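Local coordinates for FBP protein (Leishmania major, PDB 5OEZ) that probably hydrolyses fructose 1,6-bisphosphate to fructose 6-phosphate and phosphate, a magnesium-dependent step of gluconeogenesis, and carries a separate binding site for AMP, at residues T11-Q14 against Y15-S19; G26-T29 against L30-A34; K230-I233 against D234-M238. All blocks are in the same frame, centred on the assembly; numbering follows the deposited sequence.

Contact 1: residues T11-Q14 against Y15-S19; sequences TLTQ and YIIKS
Leu12 and Ile16 run alongside each other from successive turns of one helix. CD1 of Leu12 rests 3.9 Å from CG1 of Ile16. Chi1 of Leu12 (177°) carries CG away from the backbone N, and chi2 (46°) turns CD1 to the isoleucine. Thr13 and Ile17 repeat the pattern on the next flank, where the methyl CG2 of Thr13 meets CD1 of Ile17 at 3.9 Å. OG1 of Thr13 is hydrogen-bonded to NE2 of Gln36 of helix 27-47. Four backbone bonds cross from residues 11-14 to 15-18, from Tyr15 N to Thr11 O through Lys18 N to Gln14 O. The start of the helix is closed by a capping box. Gln14 N donates to Thr11 OG1 over 3.1 Å, and Thr11 N donates to Gln14 OE1 over 3.0 Å. The second bond lies in the carbonyl plane of the Gln14 amide. NE2, the other end of that amide, bonds Ser87 of the second subunit, so both ends of the group are held. Ile16 belongs to the AMP site seen in this protein, though no AMP is bound here. At the far end, Ser19 OG bonds back to Ile16 O at 3.0 Å, from above the carbonyl plane.

Contact 2: residues G26-T29 against L30-A34; sequences GDFT and LLMMA
This is an i to i+4 contact in the first turns of helix 27-47, where Phe28 packs on Met32 and Thr29 on Met33. Gly26 is the N-cap residue, and its carbonyl accepts a weak bond from Leu30 N. Gly26, Asp27, Phe28 and Thr29 all belong to the AMP site seen in this protein, so this helix start supplies part of that site. No AMP is bound to this chain. The main side-chain pair is a CH-pi and Met-aromatic contact. CG of Met32 sits over one face of the Phe28 ring, 4.0 Å from its centroid and shifted toward the rim. Chi1 of Met32 (-67°) brings CG to the ring, and the turns beyond it set the sulfur at a slant. SD of Met32 lies obliquely, 4.7 Å from the centroid of the Phe28 ring. Leu31 adds its CD2 methyl to the same ring, 4.1 Å from Phe28 CD1. Helix 12-18 packs here through Ile16, which touches both Phe28 and Met32, and Tyr113 also reaches Phe28. The Thr29 flank faces the second subunit, with Thr29 against Leu30 of that subunit and Met33 against its Met33. Within the helix, Met33 N bonds Thr29 O at 2.9 Å. The bent Met33 chain then curls back, and its CE methyl comes to 3.8 Å from Thr29 CG2.

Contact 3: residues K230-I233 against D234-M238; sequences KEYI and DYLKM
Asp234 sits one turn on from Lys230, and its N donates to Lys230 O at 2.8 Å. Chi1 of Asp234 (-69°) folds its carboxylate back beside that same carbonyl. The two groups are both acceptors and make no bond with each other. Instead, OD1 of Asp234 is hydrogen-bonded to OH of Tyr222. Tyr235 N bonds Glu231 O at 2.9 Å, a more bent bond with an N-H...O angle of 149°. The end of the Tyr235 side chain leads away from the preceding turn. Leu236 makes the main apolar contact. Its CG stands over one face of the Tyr232 ring, 4.2 Å from the centroid, which is a CH-pi contact. Its two methyls spread across the ring. CD2 of Leu236 lies 3.6 Å from Tyr232 CE1, and CD1 of Leu236 lies 3.8 Å from Tyr232 CZ. CD1 of Leu236 is also 4.2 Å from Ile233 CD1, so the leucine touches both side chains. Lys237 runs extended past Ile233, with CE of Lys237 3.9 Å from Ile233 CG2. Its NZ forms salt bridges with Glu219 of its own chain and with Glu219 of the third subunit. Helix 227-238 is the crossover of a beta-alpha-beta unit between strands 214-216 and 245-246, with Ile233, Leu236 and Lys237 on Tyr215 of strand 214-216 and Tyr232, Tyr235 and Leu236 on helix 325-338.

From the N terminus, the three contacts follow in series, with none enclosing or crossing another. Each spans about two turns of one helix and closes no long loop. Contact 1 lies in helix 12-18 and contact 2 opens the next helix, 27-47. Their centres are about 10 Å apart, and the two helices pack together through Ile16 and Ile17. This joins two parts of the AMP site, and both contacts reach the second subunit. Contact 3 lies in the C-terminal half of the enzyme, in a beta-alpha-beta unit across the centre of the chain, about 45 Å from contact 2 between centres. Lys237 near its end reaches the third subunit.

Contact 1: residues T11-Q14 against Y15-S19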
ATOM      1  N   THR C  11     -15.757 -10.938  -1.662  1.00 49.11           N
ATOM      2  CA  THR C  11     -15.265 -10.529  -0.353  1.00 46.26           C
ATOM      3  C   THR C  11     -15.840 -11.394   0.785  1.00 47.43           C
ATOM      4  O   THR C  11     -16.859 -12.080   0.633  1.00 51.51           O
ATOM      5  CB  THR C  11     -15.557  -9.057  -0.027  1.00 46.79           C
ATOM      6  OG1 THR C  11     -16.966  -8.869   0.186  1.00 48.12           O
ATOM      7  CG2 THR C  11     -15.045  -8.142  -1.149  1.00 54.20           C
ATOM      8  N   LEU C  12     -15.156 -11.352   1.923  1.00 47.33           N
ATOM      9  CA  LEU C  12     -15.586 -12.053   3.138  1.00 45.22           C
ATOM     10  C   LEU C  12     -16.979 -11.611   3.575  1.00 43.88           C
ATOM     11  O   LEU C  12     -17.850 -12.433   3.826  1.00 44.00           O
ATOM     12  CB  LEU C  12     -14.582 -11.831   4.261  1.00 44.27           C
ATOM     13  CG  LEU C  12     -14.910 -12.432   5.637  1.00 52.22           C
ATOM     14  CD1 LEU C  12     -15.403 -13.870   5.553  1.00 48.75           C
ATOM     15  CD2 LEU C  12     -13.682 -12.366   6.541  1.00 46.91           C
ATOM     16  N   THR C  13     -17.196 -10.305   3.583  1.00 44.73           N
ATOM     17  CA  THR C  13     -18.503  -9.728   3.866  1.00 47.26           C
ATOM     18  C   THR C  13     -19.597 -10.282   2.946  1.00 50.51           C
ATOM     19  O   THR C  13     -20.698 -10.580   3.414  1.00 54.97           O
ATOM     20  CB  THR C  13     -18.424  -8.189   3.786  1.00 45.62           C
ATOM     21  OG1 THR C  13     -17.607  -7.719   4.856  1.00 46.08           O
ATOM     22  CG2 THR C  13     -19.785  -7.540   3.885  1.00 51.72           C
ATOM     23  N   GLN C  14     -19.323 -10.351   1.644  1.00 49.74           N
ATOM     24  CA  GLN C  14     -20.290 -10.898   0.685  1.00 52.93           C
ATOM     25  C   GLN C  14     -20.578 -12.361   0.997  1.00 51.98           C
ATOM     26  O   GLN C  14     -21.716 -12.780   0.969  1.00 54.93           O
ATOM     27  CB  GLN C  14     -19.762 -10.824  -0.748  1.00 54.37           C
ATOM     28  CG  GLN C  14     -20.011  -9.529  -1.484  1.00 55.14           C
ATOM     29  CD  GLN C  14     -19.360  -9.550  -2.863  1.00 56.34           C
ATOM     30  OE1 GLN C  14     -18.211  -9.983  -3.023  1.00 55.16           O
ATOM     31  NE2 GLN C  14     -20.082  -9.083  -3.860  1.00 58.49           N
ATOM     32  N   TYR C  15     -19.523 -13.124   1.239  1.00 50.54           N
ATOM     33  CA  TYR C  15     -19.638 -14.544   1.560  1.00 58.73           C
ATOM     34  C   TYR C  15     -20.538 -14.773   2.797  1.00 54.95           C
ATOM     35  O   TYR C  15     -21.416 -15.615   2.772  1.00 53.35           O
ATOM     36  CB  TYR C  15     -18.229 -15.144   1.763  1.00 60.13           C
ATOM     37  CG  TYR C  15     -18.188 -16.591   2.221  1.00 63.16           C
ATOM     38  CD1 TYR C  15     -18.179 -16.924   3.585  1.00 76.56           C
ATOM     39  CD2 TYR C  15     -18.162 -17.625   1.295  1.00 81.37           C
ATOM     40  CE1 TYR C  15     -18.151 -18.248   4.002  1.00 88.68           C
ATOM     41  CE2 TYR C  15     -18.138 -18.952   1.700  1.00 81.17           C
ATOM     42  CZ  TYR C  15     -18.135 -19.256   3.047  1.00 90.33           C
ATOM     43  OH  TYR C  15     -18.119 -20.569   3.427  1.00111.59           O
ATOM     44  N   ILE C  16     -20.325 -13.984   3.846  1.00 51.17           N
ATOM     45  CA  ILE C  16     -21.111 -14.069   5.084  1.00 52.19           C
ATOM     46  C   ILE C  16     -22.585 -13.749   4.832  1.00 61.41           C
ATOM     47  O   ILE C  16     -23.465 -14.469   5.316  1.00 64.25           O
ATOM     48  CB  ILE C  16     -20.572 -13.108   6.170  1.00 52.80           C
ATOM     49  CG1 ILE C  16     -19.148 -13.483   6.604  1.00 56.37           C
ATOM     50  CG2 ILE C  16     -21.478 -13.062   7.388  1.00 58.00           C
ATOM     51  CD1 ILE C  16     -19.023 -14.761   7.379  1.00 58.99           C
ATOM     52  N   ILE C  17     -22.848 -12.671   4.090  1.00 64.87           N
ATOM     53  CA  ILE C  17     -24.226 -12.232   3.802  1.00 67.48           C
ATOM     54  C   ILE C  17     -24.969 -13.286   2.992  1.00 67.35           C
ATOM     55  O   ILE C  17     -26.123 -13.578   3.280  1.00 67.32           O
ATOM     56  CB  ILE C  17     -24.261 -10.862   3.062  1.00 64.16           C
ATOM     57  CG1 ILE C  17     -23.809  -9.749   4.011  1.00 60.24           C
ATOM     58  CG2 ILE C  17     -25.662 -10.543   2.541  1.00 60.12           C
ATOM     59  CD1 ILE C  17     -23.498  -8.437   3.326  1.00 62.63           C
ATOM     60  N   LYS C  18     -24.301 -13.824   1.972  1.00 69.50           N
ATOM     61  CA  LYS C  18     -24.876 -14.835   1.101  1.00 68.57           C
ATOM     62  C   LYS C  18     -25.190 -16.116   1.874  1.00 69.64           C
ATOM     63  O   LYS C  18     -26.223 -16.738   1.650  1.00 82.90           O
ATOM     64  CB  LYS C  18     -23.938 -15.108  -0.090  1.00 71.58           C
ATOM     65  CG  LYS C  18     -24.516 -16.084  -1.121  1.00 87.91           C
ATOM     66  CD  LYS C  18     -25.706 -15.448  -1.877  1.00 95.83           C
ATOM     67  CE  LYS C  18     -26.815 -16.323  -2.395  1.00103.14           C
ATOM     68  NZ  LYS C  18     -26.348 -17.178  -3.497  1.00107.19           N
ATOM     69  N   SER C  19     -24.324 -16.470   2.817  1.00 78.46           N
ATOM     70  CA  SER C  19     -24.461 -17.708   3.587  1.00 79.88           C
ATOM     71  C   SER C  19     -25.455 -17.652   4.764  1.00 79.57           C
ATOM     72  O   SER C  19     -25.524 -18.601   5.526  1.00 75.86           O
ATOM     73  CB  SER C  19     -23.093 -18.122   4.128  1.00 77.88           C
ATOM     74  OG  SER C  19     -22.759 -17.338   5.253  1.00 80.05           O
TER

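Contact 2: residues G26-T29 against L30-A34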
ATOM      1  N   GLY C  26     -28.783 -10.130  10.987  1.00125.58           N
ATOM      2  CA  GLY C  26     -27.546  -9.477  10.526  1.00 99.83           C
ATOM      3  C   GLY C  26     -26.513  -9.158  11.598  1.00 82.92           C
ATOM      4  O   GLY C  26     -25.523  -8.482  11.316  1.00 78.19           O
ATOM      5  N   ASP C  27     -26.741  -9.632  12.824  1.00 73.40           N
ATOM      6  CA  ASP C  27     -25.774  -9.488  13.916  1.00 67.94           C
ATOM      7  C   ASP C  27     -24.411 -10.072  13.530  1.00 56.37           C
ATOM      8  O   ASP C  27     -23.375  -9.474  13.799  1.00 58.84           O
ATOM      9  CB  ASP C  27     -26.271 -10.182  15.199  1.00 76.94           C
ATOM     10  CG  ASP C  27     -27.132  -9.274  16.079  1.00 98.71           C
ATOM     11  OD1 ASP C  27     -27.946  -8.495  15.529  1.00107.44           O
ATOM     12  OD2 ASP C  27     -26.988  -9.353  17.330  1.00 99.22           O
ATOM     13  N   PHE C  28     -24.416 -11.220  12.868  1.00 52.76           N
ATOM     14  CA  PHE C  28     -23.175 -11.928  12.568  1.00 56.97           C
ATOM     15  C   PHE C  28     -22.322 -11.158  11.551  1.00 51.11           C
ATOM     16  O   PHE C  28     -21.087 -11.128  11.654  1.00 54.71           O
ATOM     17  CB  PHE C  28     -23.453 -13.370  12.094  1.00 54.60           C
ATOM     18  CG  PHE C  28     -22.211 -14.218  11.983  1.00 52.58           C
ATOM     19  CD1 PHE C  28     -21.448 -14.490  13.102  1.00 53.27           C
ATOM     20  CD2 PHE C  28     -21.802 -14.735  10.757  1.00 50.26           C
ATOM     21  CE1 PHE C  28     -20.295 -15.252  13.004  1.00 55.03           C
ATOM     22  CE2 PHE C  28     -20.656 -15.495  10.650  1.00 52.69           C
ATOM     23  CZ  PHE C  28     -19.899 -15.760  11.777  1.00 53.18           C
ATOM     24  N   THR C  29     -22.980 -10.553  10.571  1.00 51.20           N
ATOM     25  CA  THR C  29     -22.316  -9.705   9.600  1.00 46.08           C
ATOM     26  C   THR C  29     -21.593  -8.549  10.286  1.00 43.66           C
ATOM     27  O   THR C  29     -20.424  -8.276   9.984  1.00 42.70           O
ATOM     28  CB  THR C  29     -23.342  -9.192   8.579  1.00 51.08           C
ATOM     29  OG1 THR C  29     -23.893 -10.310   7.883  1.00 49.49           O
ATOM     30  CG2 THR C  29     -22.707  -8.260   7.543  1.00 55.90           C
ATOM     31  N   LEU C  30     -22.282  -7.868  11.197  1.00 44.99           N
ATOM     32  CA  LEU C  30     -21.673  -6.753  11.916  1.00 48.28           C
ATOM     33  C   LEU C  30     -20.501  -7.227  12.761  1.00 54.29           C
ATOM     34  O   LEU C  30     -19.466  -6.558  12.803  1.00 54.78           O
ATOM     35  CB  LEU C  30     -22.695  -5.994  12.768  1.00 52.57           C
ATOM     36  CG  LEU C  30     -23.880  -5.328  12.055  1.00 57.53           C
ATOM     37  CD1 LEU C  30     -24.641  -4.423  13.018  1.00 58.13           C
ATOM     38  CD2 LEU C  30     -23.450  -4.550  10.828  1.00 60.41           C
ATOM     39  N   LEU C  31     -20.646  -8.387  13.410  1.00 49.28           N
ATOM     40  CA  LEU C  31     -19.539  -8.977  14.160  1.00 48.55           C
ATOM     41  C   LEU C  31     -18.305  -9.213  13.269  1.00 42.94           C
ATOM     42  O   LEU C  31     -17.196  -8.844  13.624  1.00 39.18           O
ATOM     43  CB  LEU C  31     -19.963 -10.296  14.803  1.00 52.40           C
ATOM     44  CG  LEU C  31     -18.926 -10.996  15.684  1.00 52.37           C
ATOM     45  CD1 LEU C  31     -18.821 -10.262  17.008  1.00 64.22           C
ATOM     46  CD2 LEU C  31     -19.318 -12.444  15.931  1.00 57.05           C
ATOM     47  N   MET C  32     -18.510  -9.842  12.123  1.00 42.84           N
ATOM     48  CA  MET C  32     -17.409 -10.128  11.217  1.00 45.34           C
ATOM     49  C   MET C  32     -16.798  -8.877  10.603  1.00 46.80           C
ATOM     50  O   MET C  32     -15.610  -8.884  10.312  1.00 52.75           O
ATOM     51  CB  MET C  32     -17.803 -11.148  10.145  1.00 45.31           C
ATOM     52  CG  MET C  32     -18.068 -12.545  10.703  1.00 55.27           C
ATOM     53  SD  MET C  32     -16.761 -13.181  11.778  1.00 55.15           S
ATOM     54  CE  MET C  32     -15.263 -12.921  10.799  1.00 59.24           C
ATOM     55  N   MET C  33     -17.589  -7.816  10.419  1.00 52.39           N
ATOM     56  CA  MET C  33     -17.024  -6.516  10.027  1.00 50.22           C
ATOM     57  C   MET C  33     -16.059  -6.014  11.062  1.00 46.78           C
ATOM     58  O   MET C  33     -14.972  -5.520  10.727  1.00 50.93           O
ATOM     59  CB  MET C  33     -18.086  -5.429   9.887  1.00 57.52           C
ATOM     60  CG  MET C  33     -18.297  -4.899   8.497  1.00 82.10           C
ATOM     61  SD  MET C  33     -19.819  -5.516   7.777  1.00111.25           S
ATOM     62  CE  MET C  33     -21.204  -4.982   8.756  1.00 91.84           C
ATOM     63  N   ALA C  34     -16.492  -6.068  12.322  1.00 43.85           N
ATOM     64  CA  ALA C  34     -15.665  -5.597  13.422  1.00 42.45           C
ATOM     65  C   ALA C  34     -14.338  -6.389  13.521  1.00 40.00           C
ATOM     66  O   ALA C  34     -13.272  -5.800  13.747  1.00 39.12           O
ATOM     67  CB  ALA C  34     -16.445  -5.656  14.720  1.00 45.76           C
TER

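Contact 3: residues K230-I233 against D234-M238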
ATOM      1  N   LYS C 230       7.122 -39.697  24.537  1.00 39.20           N
ATOM      2  CA  LYS C 230       8.506 -39.911  24.105  1.00 42.33           C
ATOM      3  C   LYS C 230       8.571 -41.069  23.134  1.00 46.74           C
ATOM      4  O   LYS C 230       9.256 -40.997  22.118  1.00 51.66           O
ATOM      5  CB  LYS C 230       9.420 -40.208  25.285  1.00 43.34           C
ATOM      6  CG  LYS C 230       9.593 -39.061  26.259  1.00 45.42           C
ATOM      7  CD  LYS C 230      10.579 -39.464  27.346  1.00 45.17           C
ATOM      8  CE  LYS C 230      10.754 -38.372  28.375  1.00 48.62           C
ATOM      9  NZ  LYS C 230      11.466 -38.899  29.553  1.00 56.90           N
ATOM     10  N   GLU C 231       7.859 -42.146  23.456  1.00 47.74           N
ATOM     11  CA  GLU C 231       7.847 -43.320  22.586  1.00 50.16           C
ATOM     12  C   GLU C 231       7.278 -43.013  21.215  1.00 39.78           C
ATOM     13  O   GLU C 231       7.799 -43.488  20.217  1.00 42.08           O
ATOM     14  CB  GLU C 231       7.087 -44.476  23.241  1.00 49.34           C
ATOM     15  CG  GLU C 231       7.824 -45.044  24.445  1.00 50.56           C
ATOM     16  CD  GLU C 231       7.065 -46.154  25.162  1.00 54.28           C
ATOM     17  OE1 GLU C 231       6.145 -46.793  24.555  1.00 60.93           O
ATOM     18  OE2 GLU C 231       7.439 -46.427  26.338  1.00 60.23           O
ATOM     19  N   TYR C 232       6.222 -42.222  21.186  1.00 37.69           N
ATOM     20  CA  TYR C 232       5.591 -41.819  19.936  1.00 44.50           C
ATOM     21  C   TYR C 232       6.563 -41.021  19.078  1.00 44.01           C
ATOM     22  O   TYR C 232       6.722 -41.287  17.885  1.00 38.23           O
ATOM     23  CB  TYR C 232       4.321 -41.005  20.215  1.00 46.79           C
ATOM     24  CG  TYR C 232       3.782 -40.220  19.028  1.00 50.24           C
ATOM     25  CD1 TYR C 232       3.315 -40.871  17.898  1.00 52.00           C
ATOM     26  CD2 TYR C 232       3.732 -38.828  19.043  1.00 49.09           C
ATOM     27  CE1 TYR C 232       2.810 -40.164  16.830  1.00 44.10           C
ATOM     28  CE2 TYR C 232       3.244 -38.110  17.966  1.00 43.99           C
ATOM     29  CZ  TYR C 232       2.779 -38.779  16.863  1.00 46.86           C
ATOM     30  OH  TYR C 232       2.258 -38.071  15.789  1.00 49.76           O
ATOM     31  N   ILE C 233       7.227 -40.056  19.699  1.00 45.01           N
ATOM     32  CA  ILE C 233       8.182 -39.226  18.977  1.00 48.60           C
ATOM     33  C   ILE C 233       9.368 -40.071  18.490  1.00 50.89           C
ATOM     34  O   ILE C 233       9.772 -39.934  17.336  1.00 54.72           O
ATOM     35  CB  ILE C 233       8.609 -37.987  19.791  1.00 49.70           C
ATOM     36  CG1 ILE C 233       7.410 -37.051  20.002  1.00 50.15           C
ATOM     37  CG2 ILE C 233       9.745 -37.233  19.103  1.00 47.50           C
ATOM     38  CD1 ILE C 233       6.811 -36.435  18.738  1.00 51.45           C
ATOM     39  N   ASP C 234       9.876 -40.967  19.337  1.00 46.46           N
ATOM     40  CA  ASP C 234      10.960 -41.868  18.928  1.00 53.27           C
ATOM     41  C   ASP C 234      10.554 -42.731  17.720  1.00 49.10           C
ATOM     42  O   ASP C 234      11.358 -42.963  16.817  1.00 50.04           O
ATOM     43  CB  ASP C 234      11.423 -42.747  20.097  1.00 50.20           C
ATOM     44  CG  ASP C 234      12.157 -41.957  21.198  1.00 60.46           C
ATOM     45  OD1 ASP C 234      12.353 -40.724  21.078  1.00 64.67           O
ATOM     46  OD2 ASP C 234      12.530 -42.583  22.221  1.00 76.90           O
ATOM     47  N   TYR C 235       9.302 -43.172  17.702  1.00 42.04           N
ATOM     48  CA  TYR C 235       8.786 -43.976  16.607  1.00 42.01           C
ATOM     49  C   TYR C 235       8.767 -43.178  15.288  1.00 45.80           C
ATOM     50  O   TYR C 235       9.239 -43.677  14.284  1.00 48.73           O
ATOM     51  CB  TYR C 235       7.383 -44.492  16.931  1.00 41.71           C
ATOM     52  CG  TYR C 235       6.765 -45.281  15.799  1.00 49.56           C
ATOM     53  CD1 TYR C 235       7.060 -46.634  15.623  1.00 48.64           C
ATOM     54  CD2 TYR C 235       5.881 -44.668  14.884  1.00 51.49           C
ATOM     55  CE1 TYR C 235       6.483 -47.363  14.579  1.00 48.78           C
ATOM     56  CE2 TYR C 235       5.319 -45.385  13.826  1.00 45.50           C
ATOM     57  CZ  TYR C 235       5.623 -46.723  13.677  1.00 50.87           C
ATOM     58  OH  TYR C 235       5.085 -47.437  12.641  1.00 57.71           O
ATOM     59  N   LEU C 236       8.224 -41.960  15.312  1.00 40.70           N
ATOM     60  CA  LEU C 236       8.250 -41.076  14.140  1.00 48.10           C
ATOM     61  C   LEU C 236       9.657 -40.940  13.533  1.00 45.11           C
ATOM     62  O   LEU C 236       9.810 -40.992  12.320  1.00 45.66           O
ATOM     63  CB  LEU C 236       7.722 -39.682  14.468  1.00 42.05           C
ATOM     64  CG  LEU C 236       6.292 -39.519  14.965  1.00 48.61           C
ATOM     65  CD1 LEU C 236       5.941 -38.040  14.982  1.00 51.30           C
ATOM     66  CD2 LEU C 236       5.270 -40.294  14.137  1.00 47.85           C
ATOM     67  N   LYS C 237      10.669 -40.841  14.377  1.00 43.44           N
ATOM     68  CA  LYS C 237      12.052 -40.740  13.910  1.00 46.12           C
ATOM     69  C   LYS C 237      12.732 -42.035  13.490  1.00 50.32           C
ATOM     70  O   LYS C 237      13.652 -42.004  12.673  1.00 56.80           O
ATOM     71  CB  LYS C 237      12.905 -40.188  15.020  1.00 50.00           C
ATOM     72  CG  LYS C 237      12.479 -38.837  15.524  1.00 53.79           C
ATOM     73  CD  LYS C 237      13.502 -38.444  16.554  1.00 66.10           C
ATOM     74  CE  LYS C 237      13.115 -37.168  17.237  1.00 68.35           C
ATOM     75  NZ  LYS C 237      14.301 -36.702  17.977  1.00 73.81           N
ATOM     76  N   MET C 238      12.367 -43.155  14.105  1.00 54.28           N
ATOM     77  CA  MET C 238      13.157 -44.385  13.963  1.00 57.19           C
ATOM     78  C   MET C 238      12.448 -45.575  13.354  1.00 52.09           C
ATOM     79  O   MET C 238      13.086 -46.581  13.108  1.00 53.70           O
ATOM     80  CB  MET C 238      13.767 -44.770  15.314  1.00 68.43           C
ATOM     81  CG  MET C 238      14.948 -43.883  15.710  1.00 86.90           C
ATOM     82  SD  MET C 238      15.697 -44.303  17.304  1.00135.18           S
ATOM     83  CE  MET C 238      14.339 -44.068  18.447  1.00 98.67           C
TER